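Local atomic coordinates of phenol hydroxylase component phN (Pseudomonas stutzeri, PDB entry 3U52), a protein that forms the diiron-containing large subunit of a bacterial phenol hydroxylase and probably activates dioxygen to hydroxylate phenol. Residues I44-W50 / F246-H251; L205-F210 / L273-M279. One frame throughout, in Å; residues are numbered along the deposited sequence.

Interaction 1. Residues I44-W50 / F246-H251; sequences ITDWSQW and FILEQH
Gln250 takes part in all four hydrogen bonds of this contact, two with Thr45 and two with Asp46, and so fastens the last turn of helix 220-250 to a loop. The side-chain oxygen Gln250 OE1 accepts from two successive backbone amides. Asp46 N reaches it at 2.8 Å, in the carbonyl plane on a lone pair, while Thr45 N makes a shorter but bent and weak bond. The other end of the amide, Gln250 NE2, gives a weak bond to Asp46 O, so the flat group is held at both ends by the loop backbone. A bend at chi2 (-76°) folds the Gln250 chain back to bring the amide there. Thr45 OG1 donates to the backbone Gln250 O at 2.9 Å, with a C=O...donor angle of 164°. Within the loop, Ser48 N bonds to Asp46 OD2 in an Asx turn at the start of the short 3-10 turn 47-49, and Ser48 OG bonds to the same oxygen at 2.7 Å, from the same face of the carboxylate plane.

The apolar half centres on Phe246. The six-membered ring of Trp50 points its edge at one face in a T-shaped pair, with Trp50 CE3 3.6 Å from Phe246 CG. Gln250 CG lies over the centre of the opposite face. Trp47 is turned nearly parallel to Phe246 but slid so far that the rings barely overlap, Trp47 CZ3 coming to 3.6 Å from Phe246 CE2. Ile44 CD1 also packs on Phe246 CE2. The result is an aromatic cluster of Trp47, Trp50 and Phe246 beside a xenon site, whose pocket Trp47 and Trp50 line with Phe188 and Leu191.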
loop_
_atom_site.group_PDB
_atom_site.type_symbol
_atom_site.label_atom_id
_atom_site.label_comp_id
_atom_site.label_asym_id
_atom_site.label_seq_id
_atom_site.Cartn_x
_atom_site.Cartn_y
_atom_site.Cartn_z
ATOM N N ILE A 44 10.321 2.981 -45.456
ATOM C CA ILE A 44 10.012 1.727 -44.831
ATOM C C ILE A 44 9.732 0.728 -45.935
ATOM O O ILE A 44 8.875 0.944 -46.783
ATOM C CB ILE A 44 8.828 1.797 -43.828
ATOM C CG1 ILE A 44 9.085 2.863 -42.743
ATOM C CG2 ILE A 44 8.610 0.382 -43.152
ATOM C CD1 ILE A 44 10.324 2.643 -41.913
ATOM N N THR A 45 10.474 -0.358 -45.893
ATOM C CA THR A 45 10.422 -1.459 -46.859
ATOM C C THR A 45 9.368 -2.542 -46.502
ATOM O O THR A 45 8.731 -3.105 -47.395
ATOM C CB THR A 45 11.829 -2.043 -46.966
ATOM O OG1 THR A 45 12.578 -1.264 -47.923
ATOM C CG2 THR A 45 11.810 -3.521 -47.326
ATOM N N ASP A 46 9.137 -2.772 -45.208
ATOM C CA ASP A 46 8.307 -3.900 -44.761
ATOM C C ASP A 46 8.005 -3.832 -43.255
ATOM O O ASP A 46 8.844 -4.214 -42.413
ATOM C CB ASP A 46 8.995 -5.216 -45.093
ATOM C CG ASP A 46 8.138 -6.446 -44.772
ATOM O OD1 ASP A 46 8.667 -7.589 -44.954
ATOM O OD2 ASP A 46 6.952 -6.291 -44.370
ATOM N N TRP A 47 6.794 -3.364 -42.945
ATOM C CA TRP A 47 6.369 -3.145 -41.557
ATOM C C TRP A 47 6.282 -4.437 -40.780
ATOM O O TRP A 47 6.429 -4.438 -39.547
ATOM C CB TRP A 47 5.060 -2.372 -41.478
ATOM C CG TRP A 47 5.211 -0.861 -41.487
ATOM C CD1 TRP A 47 4.880 -0.018 -42.504
ATOM C CD2 TRP A 47 5.719 -0.028 -40.430
ATOM N NE1 TRP A 47 5.138 1.294 -42.147
ATOM C CE2 TRP A 47 5.645 1.307 -40.875
ATOM C CE3 TRP A 47 6.237 -0.284 -39.158
ATOM C CZ2 TRP A 47 6.061 2.376 -40.092
ATOM C CZ3 TRP A 47 6.645 0.784 -38.383
ATOM C CH2 TRP A 47 6.565 2.090 -38.849
ATOM N N SER A 48 6.106 -5.545 -41.501
ATOM C CA SER A 48 5.981 -6.864 -40.862
ATOM C C SER A 48 7.307 -7.334 -40.233
ATOM O O SER A 48 7.342 -8.224 -39.356
ATOM C CB SER A 48 5.468 -7.896 -41.867
ATOM O OG SER A 48 6.561 -8.377 -42.634
ATOM N N GLN A 49 8.400 -6.715 -40.637
ATOM C CA GLN A 49 9.646 -7.005 -39.957
ATOM C C GLN A 49 9.801 -6.332 -38.590
ATOM O O GLN A 49 10.781 -6.591 -37.874
ATOM C CB GLN A 49 10.807 -6.724 -40.876
ATOM C CG GLN A 49 10.757 -7.671 -42.043
ATOM C CD GLN A 49 11.745 -7.319 -43.092
ATOM O OE1 GLN A 49 12.396 -8.211 -43.647
ATOM N NE2 GLN A 49 11.871 -6.027 -43.397
ATOM N N TRP A 50 8.834 -5.489 -38.224
ATOM C CA TRP A 50 8.747 -4.982 -36.845
ATOM C C TRP A 50 8.680 -6.143 -35.839
ATOM O O TRP A 50 7.815 -7.029 -35.978
ATOM C CB TRP A 50 7.495 -4.081 -36.701
ATOM C CG TRP A 50 7.351 -3.519 -35.319
ATOM C CD1 TRP A 50 6.575 -3.998 -34.307
ATOM C CD2 TRP A 50 8.035 -2.393 -34.804
ATOM N NE1 TRP A 50 6.730 -3.224 -33.174
ATOM C CE2 TRP A 50 7.625 -2.229 -33.455
ATOM C CE3 TRP A 50 8.948 -1.475 -35.353
ATOM C CZ2 TRP A 50 8.094 -1.168 -32.640
ATOM C CZ3 TRP A 50 9.434 -0.436 -34.532
ATOM C CH2 TRP A 50 9.008 -0.305 -33.185
ATOM N N PHE A 246 15.082 -1.176 -36.256
ATOM C CA PHE A 246 14.061 -1.284 -37.295
ATOM C C PHE A 246 14.306 -0.293 -38.439
ATOM O O PHE A 246 14.339 -0.675 -39.600
ATOM C CB PHE A 246 12.660 -1.027 -36.737
ATOM C CG PHE A 246 11.599 -1.154 -37.767
ATOM C CD1 PHE A 246 11.267 -2.397 -38.276
ATOM C CD2 PHE A 246 10.970 -0.028 -38.271
ATOM C CE1 PHE A 246 10.277 -2.503 -39.285
ATOM C CE2 PHE A 246 9.987 -0.139 -39.249
ATOM C CZ PHE A 246 9.650 -1.376 -39.749
ATOM N N ILE A 247 14.491 0.966 -38.082
ATOM C CA ILE A 247 14.675 2.081 -39.044
ATOM C C ILE A 247 15.968 1.947 -39.845
ATOM O O ILE A 247 15.961 2.143 -41.076
ATOM C CB ILE A 247 14.627 3.436 -38.327
ATOM C CG1 ILE A 247 13.222 3.673 -37.772
ATOM C CG2 ILE A 247 14.958 4.571 -39.274
ATOM C CD1 ILE A 247 13.103 5.029 -36.998
ATOM N N LEU A 248 17.054 1.568 -39.150
ATOM C CA LEU A 248 18.346 1.392 -39.812
ATOM C C LEU A 248 18.342 0.214 -40.790
ATOM O O LEU A 248 19.014 0.258 -41.815
ATOM C CB LEU A 248 19.474 1.202 -38.784
ATOM C CG LEU A 248 19.747 2.492 -38.000
ATOM C CD1 LEU A 248 20.660 2.233 -36.774
ATOM C CD2 LEU A 248 20.277 3.585 -38.898
ATOM N N GLU A 249 17.579 -0.824 -40.487
ATOM C CA GLU A 249 17.558 -2.016 -41.334
ATOM C C GLU A 249 16.633 -1.907 -42.520
ATOM O O GLU A 249 16.757 -2.657 -43.482
ATOM C CB GLU A 249 17.187 -3.222 -40.492
ATOM C CG GLU A 249 18.358 -3.655 -39.638
ATOM C CD GLU A 249 18.103 -4.883 -38.835
ATOM O OE1 GLU A 249 17.142 -5.611 -39.175
ATOM O OE2 GLU A 249 18.873 -5.118 -37.870
ATOM N N GLN A 250 15.704 -0.967 -42.472
ATOM C CA GLN A 250 14.688 -0.880 -43.501
ATOM C C GLN A 250 15.183 -0.339 -44.843
ATOM O O GLN A 250 14.608 -0.668 -45.876
ATOM C CB GLN A 250 13.468 -0.099 -43.003
ATOM C CG GLN A 250 12.657 -0.871 -42.028
ATOM C CD GLN A 250 11.818 -1.932 -42.688
ATOM O OE1 GLN A 250 11.121 -1.643 -43.626
ATOM N NE2 GLN A 250 11.892 -3.163 -42.211
ATOM N N HIS A 251 16.249 0.449 -44.847
ATOM C CA HIS A 251 16.729 1.012 -46.090
ATOM C C HIS A 251 18.030 1.720 -45.850
ATOM O O HIS A 251 18.142 2.482 -44.888
ATOM C CB HIS A 251 15.721 2.017 -46.655
ATOM C CG HIS A 251 15.822 2.150 -48.137
ATOM N ND1 HIS A 251 16.854 2.835 -48.744
ATOM C CD2 HIS A 251 15.071 1.628 -49.138
ATOM C CE1 HIS A 251 16.717 2.757 -50.057
ATOM N NE2 HIS A 251 15.646 2.026 -50.320
#

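Interaction 2. Residues L205-F210 / L273-M279; sequences LLFVPF and LSLVSMM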
loop_
_atom_site.group_PDB
_atom_site.type_symbol
_atom_site.label_atom_id
_atom_site.label_comp_id
_atom_site.label_asym_id
_atom_site.label_seq_id
_atom_site.Cartn_x
_atom_site.Cartn_y
_atom_site.Cartn_z
ATOM N N LEU A 205 20.658 8.714 -16.871
ATOM C CA LEU A 205 21.166 10.009 -16.382
ATOM C C LEU A 205 20.106 10.902 -15.761
ATOM O O LEU A 205 20.433 11.792 -14.970
ATOM C CB LEU A 205 21.936 10.758 -17.471
ATOM C CG LEU A 205 23.172 9.965 -17.900
ATOM C CD1 LEU A 205 23.644 10.222 -19.322
ATOM C CD2 LEU A 205 24.264 10.234 -16.917
ATOM N N LEU A 206 18.847 10.690 -16.150
ATOM C CA LEU A 206 17.713 11.408 -15.586
ATOM C C LEU A 206 17.160 10.631 -14.388
ATOM O O LEU A 206 17.050 11.168 -13.296
ATOM C CB LEU A 206 16.625 11.597 -16.657
ATOM C CG LEU A 206 15.621 12.791 -16.577
ATOM C CD1 LEU A 206 15.534 13.426 -15.182
ATOM C CD2 LEU A 206 15.906 13.890 -17.643
ATOM N N PHE A 207 16.872 9.353 -14.598
ATOM C CA PHE A 207 16.194 8.488 -13.631
ATOM C C PHE A 207 17.019 8.167 -12.391
ATOM O O PHE A 207 16.540 8.339 -11.266
ATOM C CB PHE A 207 15.820 7.165 -14.332
ATOM C CG PHE A 207 14.854 6.285 -13.560
ATOM C CD1 PHE A 207 15.324 5.325 -12.661
ATOM C CD2 PHE A 207 13.474 6.393 -13.774
ATOM C CE1 PHE A 207 14.425 4.519 -11.953
ATOM C CE2 PHE A 207 12.567 5.595 -13.074
ATOM C CZ PHE A 207 13.037 4.657 -12.166
ATOM N N VAL A 208 18.220 7.625 -12.590
ATOM C CA VAL A 208 19.042 7.198 -11.448
ATOM C C VAL A 208 19.335 8.342 -10.418
ATOM O O VAL A 208 19.109 8.161 -9.216
ATOM C CB VAL A 208 20.325 6.446 -11.878
ATOM C CG1 VAL A 208 21.021 5.877 -10.657
ATOM C CG2 VAL A 208 19.996 5.269 -12.886
ATOM N N PRO A 209 19.831 9.512 -10.871
ATOM C CA PRO A 209 20.044 10.604 -9.897
ATOM C C PRO A 209 18.815 11.027 -9.098
ATOM O O PRO A 209 18.945 11.286 -7.898
ATOM C CB PRO A 209 20.509 11.778 -10.774
ATOM C CG PRO A 209 21.159 11.109 -11.964
ATOM C CD PRO A 209 20.269 9.917 -12.226
ATOM N N PHE A 210 17.647 11.127 -9.739
ATOM C CA PHE A 210 16.453 11.590 -9.023
ATOM C C PHE A 210 15.968 10.533 -8.043
ATOM O O PHE A 210 15.681 10.860 -6.878
ATOM C CB PHE A 210 15.304 12.044 -9.949
ATOM C CG PHE A 210 15.387 13.510 -10.362
ATOM C CD1 PHE A 210 15.044 14.540 -9.448
ATOM C CD2 PHE A 210 15.833 13.872 -11.657
ATOM C CE1 PHE A 210 15.132 15.914 -9.826
ATOM C CE2 PHE A 210 15.923 15.229 -12.056
ATOM C CZ PHE A 210 15.566 16.279 -11.119
ATOM N N LEU A 273 20.202 17.714 -19.866
ATOM C CA LEU A 273 20.710 17.013 -18.659
ATOM C C LEU A 273 21.666 17.819 -17.773
ATOM O O LEU A 273 21.930 17.454 -16.601
ATOM C CB LEU A 273 21.463 15.752 -19.076
ATOM C CG LEU A 273 20.597 14.625 -19.585
ATOM C CD1 LEU A 273 21.543 13.564 -20.214
ATOM C CD2 LEU A 273 19.772 14.064 -18.406
ATOM N N SER A 274 22.215 18.892 -18.321
ATOM C CA SER A 274 22.982 19.818 -17.504
ATOM C C SER A 274 22.192 20.267 -16.241
ATOM O O SER A 274 22.782 20.431 -15.190
ATOM C CB SER A 274 23.534 20.983 -18.336
ATOM O OG SER A 274 22.590 22.016 -18.601
ATOM N N LEU A 275 20.865 20.386 -16.325
ATOM C CA LEU A 275 20.027 20.629 -15.162
ATOM C C LEU A 275 20.100 19.552 -14.066
ATOM O O LEU A 275 20.016 19.883 -12.870
ATOM C CB LEU A 275 18.567 20.764 -15.598
ATOM C CG LEU A 275 18.187 22.027 -16.351
ATOM C CD1 LEU A 275 16.682 21.938 -16.748
ATOM C CD2 LEU A 275 18.507 23.271 -15.507
ATOM N N VAL A 276 20.209 18.278 -14.470
ATOM C CA VAL A 276 20.378 17.142 -13.552
ATOM C C VAL A 276 21.787 17.093 -12.929
ATOM O O VAL A 276 21.912 16.742 -11.758
ATOM C CB VAL A 276 20.066 15.766 -14.212
ATOM C CG1 VAL A 276 19.974 14.658 -13.151
ATOM C CG2 VAL A 276 18.766 15.806 -14.956
ATOM N N SER A 277 22.827 17.457 -13.693
ATOM C CA SER A 277 24.167 17.508 -13.142
ATOM C C SER A 277 24.241 18.397 -11.922
ATOM O O SER A 277 24.845 18.046 -10.909
ATOM C CB SER A 277 25.217 17.947 -14.184
ATOM O OG SER A 277 25.146 19.328 -14.375
ATOM N N MET A 278 23.619 19.564 -12.024
ATOM C CA MET A 278 23.556 20.528 -10.921
ATOM C C MET A 278 22.748 19.985 -9.702
ATOM O O MET A 278 23.122 20.171 -8.540
ATOM C CB MET A 278 22.913 21.816 -11.461
ATOM C CG MET A 278 22.673 22.827 -10.441
ATOM S SD MET A 278 21.817 24.241 -11.171
ATOM C CE MET A 278 20.124 23.544 -11.226
ATOM N N MET A 279 21.609 19.369 -9.977
ATOM C CA MET A 279 20.772 18.735 -8.941
ATOM C C MET A 279 21.536 17.730 -8.100
ATOM O O MET A 279 21.534 17.785 -6.845
ATOM C CB MET A 279 19.591 18.042 -9.650
ATOM C CG MET A 279 18.468 17.487 -8.777
ATOM S SD MET A 279 18.862 15.975 -7.875
ATOM C CE MET A 279 18.921 14.569 -8.923
#
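Ser277 OG donates to Ser274 O at 2.7 Å on a flank of helix 254-283 that stays clear of the contact, whereas Leu273, Val276 and Met279 of the same helix meet Leu205, Leu206, Pro209 and Phe210 of helix 187-216. The interface itself is apolar. The contact buries Leu205 O, which has no hydrogen-bonding partner in the model: Pro209, four residues on, offers no N-H, and Val276 CG1 lies 3.4 Å from that oxygen.

Val276 is the knob, set in a hole formed by Leu205, Leu206, Pro209 and Phe210. Its two branches divide the work. CG1, anti to the backbone N, touches the carbonyl of Leu205 and Pro209 CB, while Val276 CG2 faces Leu206 CD1 at 4.0 Å and the Phe210 ring. One turn earlier, Leu273 CD1 packs on Leu205 CB at 3.9 Å, and Leu273 CD2 reaches Leu206 CD2 while also lying near Leu205.

One turn later, Met279 lays its thioether over Phe210. Bends at chi2 and chi3, both near -73°, curl the chain back so that Met279 CE stands above the ring centre, 3.9 Å from the Phe210 centroid and 11° off the normal, in a CH-pi contact. The sulfur lies over the same face in a Met-aromatic contact, and Met279 CE also touches Pro209 CB at 3.7 Å.

Leu273, with Phe198 and Gly269, lines a xenon site. The two segments run in nearly the same direction, 19° apart, with axes 10.0 Å from each other. Around them, Trp291 and Trp295 of helix 291-310 pack on Leu273 and Leu205, Phe100 of helix 94-103 makes an edge-to-face pair with Phe210, and Ala96 of that helix touches Met279.

How the interactions relate
From the N terminus the chain passes first through 44-50, a loop ahead of helix 58-81, and then runs through a largely helical region to 205-210 on helix 187-216. Helix 220-250 follows, and its end, 246-251, closes the long loop of interaction 1. Helix 254-283 comes next and closes the shorter loop of interaction 2 at 273-279. Their segments alternate, so the two loops cross. All the iron ligands lie between the segments of interaction 1. That contact ties an N-terminal loop to the helical bundle near the periphery, whereas interaction 2 joins two helices near the chain centre; the contact centres are about 34 Å apart.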